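5-formaminoimidazole-4-carboxamide-1-(Beta)-D-ribofuranosyl 5'-monophosphate synthetase (Thermococcus kodakarensis, PDB 2PBZ) probably catalyses an ATP-dependent carbon-nitrogen ligation in purine (IMP) biosynthesis, as an ATP-grasp ligase that depends on magnesium or manganese. Local coordinates at residues A[232-235]-A[236-240]; A[120-123]-A[124-128]; A[16-19]-A[20-24]; A[68-71]-A[72-76]. One frame throughout, in Å; residues are numbered along the deposited sequence.

Interaction 1: A[232-235]-A[236-240]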
loop_
_atom_site.group_PDB
_atom_site.type_symbol
_atom_site.label_atom_id
_atom_site.label_comp_id
_atom_site.label_asym_id
_atom_site.label_seq_id
_atom_site.Cartn_x
_atom_site.Cartn_y
_atom_site.Cartn_z
ATOM N N LEU A 232 -15.891 20.278 -2.059
ATOM C CA LEU A 232 -16.144 21.659 -2.438
ATOM C C LEU A 232 -17.242 22.230 -1.572
ATOM O O LEU A 232 -17.127 23.338 -1.051
ATOM C CB LEU A 232 -16.568 21.736 -3.902
ATOM C CG LEU A 232 -15.443 21.975 -4.903
ATOM C CD1 LEU A 232 -16.038 22.093 -6.298
ATOM C CD2 LEU A 232 -14.703 23.263 -4.551
ATOM N N ALA A 233 -18.309 21.457 -1.416
ATOM C CA ALA A 233 -19.443 21.889 -0.624
ATOM C C ALA A 233 -19.028 22.103 0.816
ATOM O O ALA A 233 -19.470 23.044 1.464
ATOM C CB ALA A 233 -20.550 20.861 -0.698
ATOM N N PHE A 234 -18.166 21.227 1.319
ATOM C CA PHE A 234 -17.715 21.338 2.702
ATOM C C PHE A 234 -16.984 22.663 2.920
ATOM O O PHE A 234 -17.189 23.336 3.925
ATOM C CB PHE A 234 -16.786 20.177 3.049
ATOM C CG PHE A 234 -16.441 20.099 4.500
ATOM C CD1 PHE A 234 -17.385 19.672 5.434
ATOM C CD2 PHE A 234 -15.181 20.494 4.948
ATOM C CE1 PHE A 234 -17.076 19.645 6.807
ATOM C CE2 PHE A 234 -14.865 20.471 6.310
ATOM C CZ PHE A 234 -15.816 20.047 7.240
ATOM N N VAL A 235 -16.115 23.010 1.977
ATOM C CA VAL A 235 -15.362 24.236 2.058
ATOM C C VAL A 235 -16.301 25.431 2.092
ATOM O O VAL A 235 -16.136 26.324 2.923
ATOM C CB VAL A 235 -14.409 24.370 0.869
ATOM C CG1 VAL A 235 -13.720 25.722 0.899
ATOM C CG2 VAL A 235 -13.389 23.257 0.920
ATOM N N ARG A 236 -17.294 25.435 1.205
ATOM C CA ARG A 236 -18.254 26.533 1.135
ATOM C C ARG A 236 -18.943 26.784 2.455
ATOM O O ARG A 236 -18.881 27.886 2.979
ATOM C CB ARG A 236 -19.322 26.271 0.064
ATOM C CG ARG A 236 -18.791 25.790 -1.281
ATOM C CD ARG A 236 -17.754 26.737 -1.881
ATOM N NE ARG A 236 -18.351 27.844 -2.624
ATOM C CZ ARG A 236 -17.661 28.870 -3.115
ATOM N NH1 ARG A 236 -16.351 28.928 -2.940
ATOM N NH2 ARG A 236 -18.274 29.842 -3.776
ATOM N N THR A 237 -19.588 25.767 3.012
ATOM C CA THR A 237 -20.295 25.965 4.270
ATOM C C THR A 237 -19.395 26.264 5.458
ATOM O O THR A 237 -19.821 26.920 6.411
ATOM C CB THR A 237 -21.202 24.762 4.647
ATOM O OG1 THR A 237 -20.670 24.113 5.808
ATOM C CG2 THR A 237 -21.322 23.777 3.500
HETATM N N MSE A 238 -18.159 25.787 5.419
HETATM C CA MSE A 238 -17.243 26.046 6.512
HETATM C C MSE A 238 -16.778 27.482 6.441
HETATM O O MSE A 238 -16.437 28.083 7.454
HETATM C CB MSE A 238 -16.047 25.093 6.465
HETATM C CG MSE A 238 -16.385 23.692 6.953
HETATM SE SE MSE A 238 -17.244 23.658 8.702
HETATM C CE MSE A 238 -15.974 24.688 9.733
ATOM N N ARG A 239 -16.780 28.030 5.233
ATOM C CA ARG A 239 -16.385 29.415 5.017
ATOM C C ARG A 239 -17.444 30.328 5.678
ATOM O O ARG A 239 -17.175 31.491 5.984
ATOM C CB ARG A 239 -16.280 29.692 3.512
ATOM C CG ARG A 239 -15.434 30.895 3.157
ATOM C CD ARG A 239 -15.507 31.194 1.668
ATOM N NE ARG A 239 -14.937 30.144 0.817
ATOM C CZ ARG A 239 -13.638 29.998 0.560
ATOM N NH1 ARG A 239 -12.752 30.828 1.096
ATOM N NH2 ARG A 239 -13.220 29.051 -0.274
ATOM N N GLU A 240 -18.636 29.770 5.903
ATOM C CA GLU A 240 -19.753 30.471 6.543
ATOM C C GLU A 240 -19.790 30.152 8.024
ATOM O O GLU A 240 -19.599 31.024 8.870
ATOM C CB GLU A 240 -21.078 30.022 5.939
ATOM C CG GLU A 240 -21.319 30.535 4.551
ATOM C CD GLU A 240 -21.496 32.037 4.539
ATOM O OE1 GLU A 240 -22.462 32.545 5.180
ATOM O OE2 GLU A 240 -20.663 32.710 3.894
#
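Met238, a selenomethionine, lays its CG over one face of the Phe234 ring, one helical turn earlier in helix 224-241. In this CH-pi contact Met238 CG lies 19° off the ring normal and 3.6 Å above the ring plane, displaced toward the CE2-CZ rim. SE of Met238 stands more obliquely, 4.7 Å from the ring centroid, which makes the pair a Met-aromatic contact as well. Phe234 CG anti to its backbone N (chi1 -171°) and Met238 CG beside its own N (chi1 -76°) set the methylene over the ring; the later bends of the Met238 chain only direct SE. A second i to i+4 pair, Val235 and Arg239, lies side by side; CG1 of Val235 approaches the Arg239 guanidinium obliquely, 3.6 Å from NH2. That same NH2 makes a weak hydrogen bond to Tyr177 OH. Backbone hydrogen bonds of the alpha-helical pattern run beneath both pairs: Arg236 N to Leu232 O at 3.1 Å, Met238 N to Phe234 O at 3.0 Å and Arg239 N to Val235 O at 2.9 Å. Phe92 and Ala105 touch both Phe234 and Met238, and the Phe250 ring meets that of Phe234 at a shallow angle, placing this face of the helix between helix 99-109 and strand 249-255. The chemistry is thus divided round the helix: a methionine side chain, with selenium replacing sulfur in this crystal, packs on a buried aromatic face, while a Val235 methyl lies against a guanidinium weakly bonded to a tyrosine hydroxyl.

Interaction 2: A[120-123]-A[124-128]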
loop_
_atom_site.group_PDB
_atom_site.type_symbol
_atom_site.label_atom_id
_atom_site.label_comp_id
_atom_site.label_asym_id
_atom_site.label_seq_id
_atom_site.Cartn_x
_atom_site.Cartn_y
_atom_site.Cartn_z
ATOM N N GLU A 120 -34.629 1.514 18.908
ATOM C CA GLU A 120 -35.780 1.156 18.091
ATOM C C GLU A 120 -35.207 0.206 17.051
ATOM O O GLU A 120 -35.491 0.319 15.857
ATOM C CB GLU A 120 -36.361 2.376 17.377
ATOM C CG GLU A 120 -36.852 3.473 18.294
ATOM C CD GLU A 120 -37.404 4.642 17.513
ATOM O OE1 GLU A 120 -38.417 4.469 16.812
ATOM O OE2 GLU A 120 -36.814 5.735 17.594
ATOM N N ASP A 121 -34.387 -0.719 17.549
ATOM C CA ASP A 121 -33.684 -1.749 16.782
ATOM C C ASP A 121 -34.502 -2.654 15.840
ATOM O O ASP A 121 -35.474 -2.245 15.183
ATOM C CB ASP A 121 -32.972 -2.669 17.763
ATOM C CG ASP A 121 -33.960 -3.438 18.625
ATOM O OD1 ASP A 121 -33.538 -4.320 19.422
ATOM O OD2 ASP A 121 -35.181 -3.138 18.484
ATOM N N ALA A 122 -34.067 -3.911 15.803
ATOM C CA ALA A 122 -34.689 -4.948 15.010
ATOM C C ALA A 122 -34.124 -6.273 15.553
ATOM O O ALA A 122 -33.906 -7.254 14.807
ATOM C CB ALA A 122 -34.341 -4.761 13.539
ATOM N N LYS A 123 -33.883 -6.256 16.864
ATOM C CA LYS A 123 -33.369 -7.389 17.631
ATOM C C LYS A 123 -33.871 -8.743 17.114
ATOM O O LYS A 123 -35.085 -8.967 17.023
ATOM C CB LYS A 123 -33.810 -7.222 19.086
ATOM C CG LYS A 123 -35.312 -6.980 19.222
ATOM C CD LYS A 123 -35.702 -6.515 20.636
ATOM C CE LYS A 123 -37.175 -6.053 20.711
ATOM N NZ LYS A 123 -38.158 -7.158 20.462
ATOM N N PRO A 124 -32.950 -9.671 16.789
ATOM C CA PRO A 124 -31.492 -9.532 16.874
ATOM C C PRO A 124 -30.917 -9.477 15.455
ATOM O O PRO A 124 -31.571 -8.986 14.525
ATOM C CB PRO A 124 -31.092 -10.818 17.576
ATOM C CG PRO A 124 -31.956 -11.821 16.834
ATOM C CD PRO A 124 -33.314 -11.104 16.685
ATOM N N ASP A 125 -29.711 -10.019 15.298
ATOM C CA ASP A 125 -29.038 -10.045 13.996
ATOM C C ASP A 125 -29.045 -8.646 13.362
ATOM O O ASP A 125 -28.637 -8.462 12.202
ATOM C CB ASP A 125 -29.712 -11.075 13.052
ATOM C CG ASP A 125 -28.819 -11.459 11.840
ATOM O OD1 ASP A 125 -28.683 -10.642 10.880
ATOM O OD2 ASP A 125 -28.245 -12.583 11.866
ATOM N N GLU A 126 -29.530 -7.666 14.122
ATOM C CA GLU A 126 -29.540 -6.281 13.682
ATOM C C GLU A 126 -28.536 -5.631 14.625
ATOM O O GLU A 126 -28.905 -5.123 15.692
ATOM C CB GLU A 126 -30.914 -5.643 13.875
ATOM C CG GLU A 126 -31.012 -4.241 13.292
ATOM C CD GLU A 126 -31.008 -4.236 11.774
ATOM O OE1 GLU A 126 -30.110 -4.889 11.181
ATOM O OE2 GLU A 126 -31.898 -3.587 11.174
ATOM N N LEU A 127 -27.258 -5.697 14.258
ATOM C CA LEU A 127 -26.219 -5.091 15.077
ATOM C C LEU A 127 -26.078 -3.612 14.767
ATOM O O LEU A 127 -26.493 -3.138 13.704
ATOM C CB LEU A 127 -24.882 -5.802 14.861
ATOM C CG LEU A 127 -24.705 -6.563 13.545
ATOM C CD1 LEU A 127 -24.940 -5.637 12.344
ATOM C CD2 LEU A 127 -23.308 -7.168 13.516
ATOM N N TYR A 128 -25.502 -2.882 15.713
ATOM C CA TYR A 128 -25.309 -1.449 15.548
ATOM C C TYR A 128 -23.927 -1.026 16.038
ATOM O O TYR A 128 -23.278 -1.747 16.794
ATOM C CB TYR A 128 -26.391 -0.685 16.315
ATOM C CG TYR A 128 -27.787 -0.962 15.824
ATOM C CD1 TYR A 128 -28.540 -2.017 16.332
ATOM C CD2 TYR A 128 -28.367 -0.154 14.854
ATOM C CE1 TYR A 128 -29.852 -2.246 15.877
ATOM C CE2 TYR A 128 -29.666 -0.382 14.399
ATOM C CZ TYR A 128 -30.396 -1.418 14.913
ATOM O OH TYR A 128 -31.682 -1.601 14.481
#
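The chain doubles back through a cis peptide bond between Lys123 and Pro124, bringing the CA atoms of Ala122 and Glu126 to 5.5 Å from each other in the loop ahead of strand 128-131. Across this turn the methyl group of Ala122 rests on the aliphatic part of Glu126, with Ala122 CB 3.4 Å from Glu126 CG and 3.6 Å from Glu126 CB. Glu126 bends at chi2 (71°), which turns its carboxylate back alongside the methyl, and OE2 also comes to 3.6 Å from Ala122 CB. The same oxygen forms a long, weak ion pair with NH2 of Arg164, a residue that binds ATP. Tyr128, at the start of strand 128-131, extends its ring to Asp121. The approach is oblique, Tyr128 CE1 lying 3.7 Å from Asp121 CB, while the phenol oxygen OH comes to 3.1 Å from Asp121 CA. The Asp121 carboxylate heads elsewhere: with chi1 at 65°, CG sits between backbone N and carbonyl carbon, and OD1 accepts a weak hydrogen bond from Lys123 N at 3.2 Å. Val117, Val162 and Arg164 pack against the tyrosine side chain, and Leu127 touches Trp202 of the second subunit. The two halves of the turn therefore meet through methyl, methylene and ring carbons, and through the phenol oxygen set against the Asp121 backbone, rather than through mutual hydrogen bonds. The nearby Arg164 could favour the ionised form of Glu126, though the length of the pair would probably keep any such effect small.

Interaction 3: A[16-19]-A[20-24]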
loop_
_atom_site.group_PDB
_atom_site.type_symbol
_atom_site.label_atom_id
_atom_site.label_comp_id
_atom_site.label_asym_id
_atom_site.label_seq_id
_atom_site.Cartn_x
_atom_site.Cartn_y
_atom_site.Cartn_z
ATOM N N ILE A 16 5.076 15.865 8.947
ATOM C CA ILE A 16 5.100 17.319 9.038
ATOM C C ILE A 16 6.506 17.914 9.002
ATOM O O ILE A 16 6.787 18.779 8.170
ATOM C CB ILE A 16 4.376 17.801 10.321
ATOM C CG1 ILE A 16 2.885 17.497 10.219
ATOM C CG2 ILE A 16 4.611 19.298 10.529
ATOM C CD1 ILE A 16 2.122 17.749 11.482
ATOM N N LEU A 17 7.386 17.451 9.897
ATOM C CA LEU A 17 8.762 17.959 9.950
ATOM C C LEU A 17 9.580 17.642 8.698
ATOM O O LEU A 17 10.329 18.479 8.223
ATOM C CB LEU A 17 9.479 17.429 11.194
ATOM C CG LEU A 17 8.897 17.826 12.560
ATOM C CD1 LEU A 17 9.812 17.354 13.678
ATOM C CD2 LEU A 17 8.728 19.327 12.639
ATOM N N LEU A 18 9.433 16.439 8.157
ATOM C CA LEU A 18 10.171 16.072 6.962
ATOM C C LEU A 18 9.752 16.991 5.826
ATOM O O LEU A 18 10.583 17.453 5.056
ATOM C CB LEU A 18 9.908 14.603 6.595
ATOM C CG LEU A 18 10.447 14.060 5.263
ATOM C CD1 LEU A 18 11.937 14.320 5.144
ATOM C CD2 LEU A 18 10.164 12.572 5.167
ATOM N N GLY A 19 8.457 17.258 5.727
ATOM C CA GLY A 19 7.961 18.127 4.675
ATOM C C GLY A 19 8.439 19.558 4.834
ATOM O O GLY A 19 8.656 20.259 3.856
ATOM N N ALA A 20 8.602 19.998 6.070
ATOM C CA ALA A 20 9.069 21.347 6.331
ATOM C C ALA A 20 10.551 21.466 5.987
ATOM O O ALA A 20 10.966 22.396 5.299
ATOM C CB ALA A 20 8.830 21.698 7.784
ATOM N N LYS A 21 11.351 20.516 6.462
ATOM C CA LYS A 21 12.778 20.521 6.197
ATOM C C LYS A 21 12.977 20.359 4.696
ATOM O O LYS A 21 14.007 20.739 4.152
ATOM C CB LYS A 21 13.460 19.378 6.962
ATOM C CG LYS A 21 14.918 19.109 6.556
ATOM C CD LYS A 21 15.284 17.600 6.702
ATOM C CE LYS A 21 16.540 17.193 5.890
ATOM N NZ LYS A 21 16.802 15.712 5.901
ATOM N N LYS A 22 11.975 19.797 4.024
ATOM C CA LYS A 22 12.039 19.582 2.578
ATOM C C LYS A 22 11.784 20.882 1.830
ATOM O O LYS A 22 12.339 21.110 0.756
ATOM C CB LYS A 22 11.005 18.541 2.152
ATOM C CG LYS A 22 11.512 17.493 1.181
ATOM C CD LYS A 22 12.508 16.573 1.843
ATOM C CE LYS A 22 12.728 15.304 1.024
ATOM N NZ LYS A 22 11.525 14.386 1.048
ATOM N N GLU A 23 10.941 21.732 2.401
ATOM C CA GLU A 23 10.623 23.014 1.789
ATOM C C GLU A 23 11.604 24.087 2.236
ATOM O O GLU A 23 11.397 25.275 1.994
ATOM C CB GLU A 23 9.198 23.432 2.142
ATOM C CG GLU A 23 8.130 22.641 1.415
ATOM C CD GLU A 23 8.231 22.803 -0.081
ATOM O OE1 GLU A 23 8.248 23.965 -0.535
ATOM O OE2 GLU A 23 8.292 21.781 -0.803
ATOM N N GLY A 24 12.669 23.652 2.902
ATOM C CA GLY A 24 13.688 24.581 3.358
ATOM C C GLY A 24 13.462 25.261 4.692
ATOM O O GLY A 24 14.284 26.084 5.108
#
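Leu18 and Lys22 run side by side over the last turns of helix 13-22, but touch lightly: Leu18 CD1 is 4.0 Å from Lys22 CD. CG of Leu18 stands anti to its backbone N (chi1 172°), and the bent Lys22 chain, unstaggered at chi1 (-135°), lies beside the methyl. The tighter part is the backbone. Lys21 N bonds almost straight to Leu17 O at 2.9 Å, and Ala20 N to Ile16 O at 3.0 Å, while the Ala20 methyl tucks near the same two carbonyls. Toward the helix end the bonding weakens: Lys22 N is shared between Leu18 O, at 2.9 Å, and Gly19 O, at 3.4 Å, both weakly, and Glu23 N bonds weakly to Gly19 O at 3.1 Å. Gly24 follows with positive phi (85°), a conformation suited to glycine. The looser flank carries the partly exposed Lys21 and Lys22. Beyond it, Glu23 is buried, its OE2 held in salt bridges by Arg296 and Arg292. Leu18 packs on Glu281, and Lys22 on Gly285, of the third subunit. On the inward flank, Ile16 and Ala20 touch strand 5-8 and Leu17 touches strand 27-31, as befits the connecting helix of this beta-alpha-beta unit, with helix 290-302 against its C-terminal end.

Interaction 4: A[68-71]-A[72-76]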
loop_
_atom_site.group_PDB
_atom_site.type_symbol
_atom_site.label_atom_id
_atom_site.label_comp_id
_atom_site.label_asym_id
_atom_site.label_seq_id
_atom_site.Cartn_x
_atom_site.Cartn_y
_atom_site.Cartn_z
ATOM N N GLY A 68 -3.807 15.547 15.158
ATOM C CA GLY A 68 -4.752 14.859 16.027
ATOM C C GLY A 68 -4.443 14.647 17.496
ATOM O O GLY A 68 -5.174 13.940 18.170
ATOM N N SER A 69 -3.382 15.248 18.014
ATOM C CA SER A 69 -3.037 15.056 19.424
ATOM C C SER A 69 -3.205 16.327 20.224
ATOM O O SER A 69 -3.339 16.282 21.447
ATOM C CB SER A 69 -1.583 14.570 19.571
ATOM O OG SER A 69 -1.396 13.265 19.044
ATOM N N PHE A 70 -3.210 17.459 19.528
ATOM C CA PHE A 70 -3.321 18.760 20.176
ATOM C C PHE A 70 -4.426 18.970 21.201
ATOM O O PHE A 70 -4.206 19.608 22.218
ATOM C CB PHE A 70 -3.379 19.856 19.122
ATOM C CG PHE A 70 -2.041 20.220 18.584
ATOM C CD1 PHE A 70 -1.239 19.259 17.972
ATOM C CD2 PHE A 70 -1.538 21.502 18.755
ATOM C CE1 PHE A 70 0.051 19.571 17.544
ATOM C CE2 PHE A 70 -0.248 21.830 18.332
ATOM C CZ PHE A 70 0.548 20.866 17.727
ATOM N N VAL A 71 -5.611 18.441 20.950
ATOM C CA VAL A 71 -6.686 18.626 21.915
ATOM C C VAL A 71 -6.506 17.663 23.085
ATOM O O VAL A 71 -6.866 17.968 24.228
ATOM C CB VAL A 71 -8.064 18.405 21.256
ATOM C CG1 VAL A 71 -9.172 18.509 22.309
ATOM C CG2 VAL A 71 -8.269 19.435 20.135
ATOM N N ALA A 72 -5.936 16.503 22.794
ATOM C CA ALA A 72 -5.719 15.507 23.822
ATOM C C ALA A 72 -4.546 15.933 24.719
ATOM O O ALA A 72 -4.429 15.480 25.857
ATOM C CB ALA A 72 -5.451 14.146 23.170
ATOM N N TYR A 73 -3.691 16.812 24.199
ATOM C CA TYR A 73 -2.527 17.314 24.943
ATOM C C TYR A 73 -2.816 18.710 25.478
ATOM O O TYR A 73 -2.201 19.164 26.445
ATOM C CB TYR A 73 -1.292 17.413 24.043
ATOM C CG TYR A 73 -0.480 16.147 23.886
ATOM C CD1 TYR A 73 -0.273 15.589 22.633
ATOM C CD2 TYR A 73 0.132 15.539 24.987
ATOM C CE1 TYR A 73 0.522 14.453 22.468
ATOM C CE2 TYR A 73 0.938 14.393 24.835
ATOM C CZ TYR A 73 1.128 13.857 23.567
ATOM O OH TYR A 73 1.928 12.746 23.382
ATOM N N LEU A 74 -3.744 19.397 24.827
ATOM C CA LEU A 74 -4.107 20.749 25.217
ATOM C C LEU A 74 -5.607 20.910 24.970
ATOM O O LEU A 74 -6.128 20.473 23.930
ATOM C CB LEU A 74 -3.342 21.758 24.356
ATOM C CG LEU A 74 -1.934 21.361 23.917
ATOM C CD1 LEU A 74 -1.539 22.159 22.681
ATOM C CD2 LEU A 74 -0.948 21.561 25.066
ATOM N N GLY A 75 -6.314 21.531 25.903
ATOM C CA GLY A 75 -7.738 21.700 25.679
ATOM C C GLY A 75 -8.021 22.540 24.445
ATOM O O GLY A 75 -7.117 23.144 23.863
ATOM N N ILE A 76 -9.290 22.584 24.050
ATOM C CA ILE A 76 -9.718 23.375 22.898
ATOM C C ILE A 76 -9.644 24.868 23.239
ATOM O O ILE A 76 -9.343 25.708 22.373
ATOM C CB ILE A 76 -11.157 23.014 22.515
ATOM C CG1 ILE A 76 -11.292 21.489 22.455
ATOM C CG2 ILE A 76 -11.507 23.635 21.181
ATOM C CD1 ILE A 76 -12.677 20.992 22.044
#
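Tyr73, with CG beside its backbone N and anti to the carbonyl carbon (chi1 -85°), swings its ring alongside Ser69, bringing Tyr73 CD1 to 3.5 Å from Ser69 CB. The serine hydroxyl is turned beside its own backbone N (chi1 -67°), where OG is hydrogen-bonded to Ser10 OG. Leu74 and Phe70 lie side by side, pointing the same way, with Leu74 CD1 4.0 Å from Phe70 CD2 and oblique to the ring. Farther on, the Val71 and Ile76 side chains cross at a slant, their CG1 atoms 3.7 Å apart. The backbone bonds of this single turn are weak: Tyr73 N to Ser69 O at 2.8 Å and Leu74 N to Phe70 O at 2.7 Å, both well bent. The Phe70 ring packs on Thr7 and Ile8, meets His67 edge-to-face and shares Ile79 with Leu74; Tyr73, exposed like Ala72, also touches Ile8. A single helical turn, 70-73, thus leads through Leu74, which leaves helical angles, and Gly75, at the N-cap position, into helix 76-80. It lies against strand 5-8, an outermost strand of the parallel sheet within this chain, consistent with a Rossmann-like amino-terminal part.

The four contacts follow one another along the chain without touching. Interactions 3 and 4 are the closest pair, with nearest atoms about 7 Å apart, and both pack on strand 5-8. Interaction 1 lies about 12 Å from interaction 4 at the nearest atoms, in a part of the chain assigned to an ATP-grasp-related family. Interaction 2 is the outlier, its centre about 49 Å from that of interaction 3, on the opposite side of the chain's centre. It lies near the nucleotide site: the side chain of Tyr128 is about 8 Å from bound ATP, and the side chains of Glu126 and Arg164 are about 4 Å apart. In interaction 4, the side chain of Ala72 lies about 9 Å from ATP.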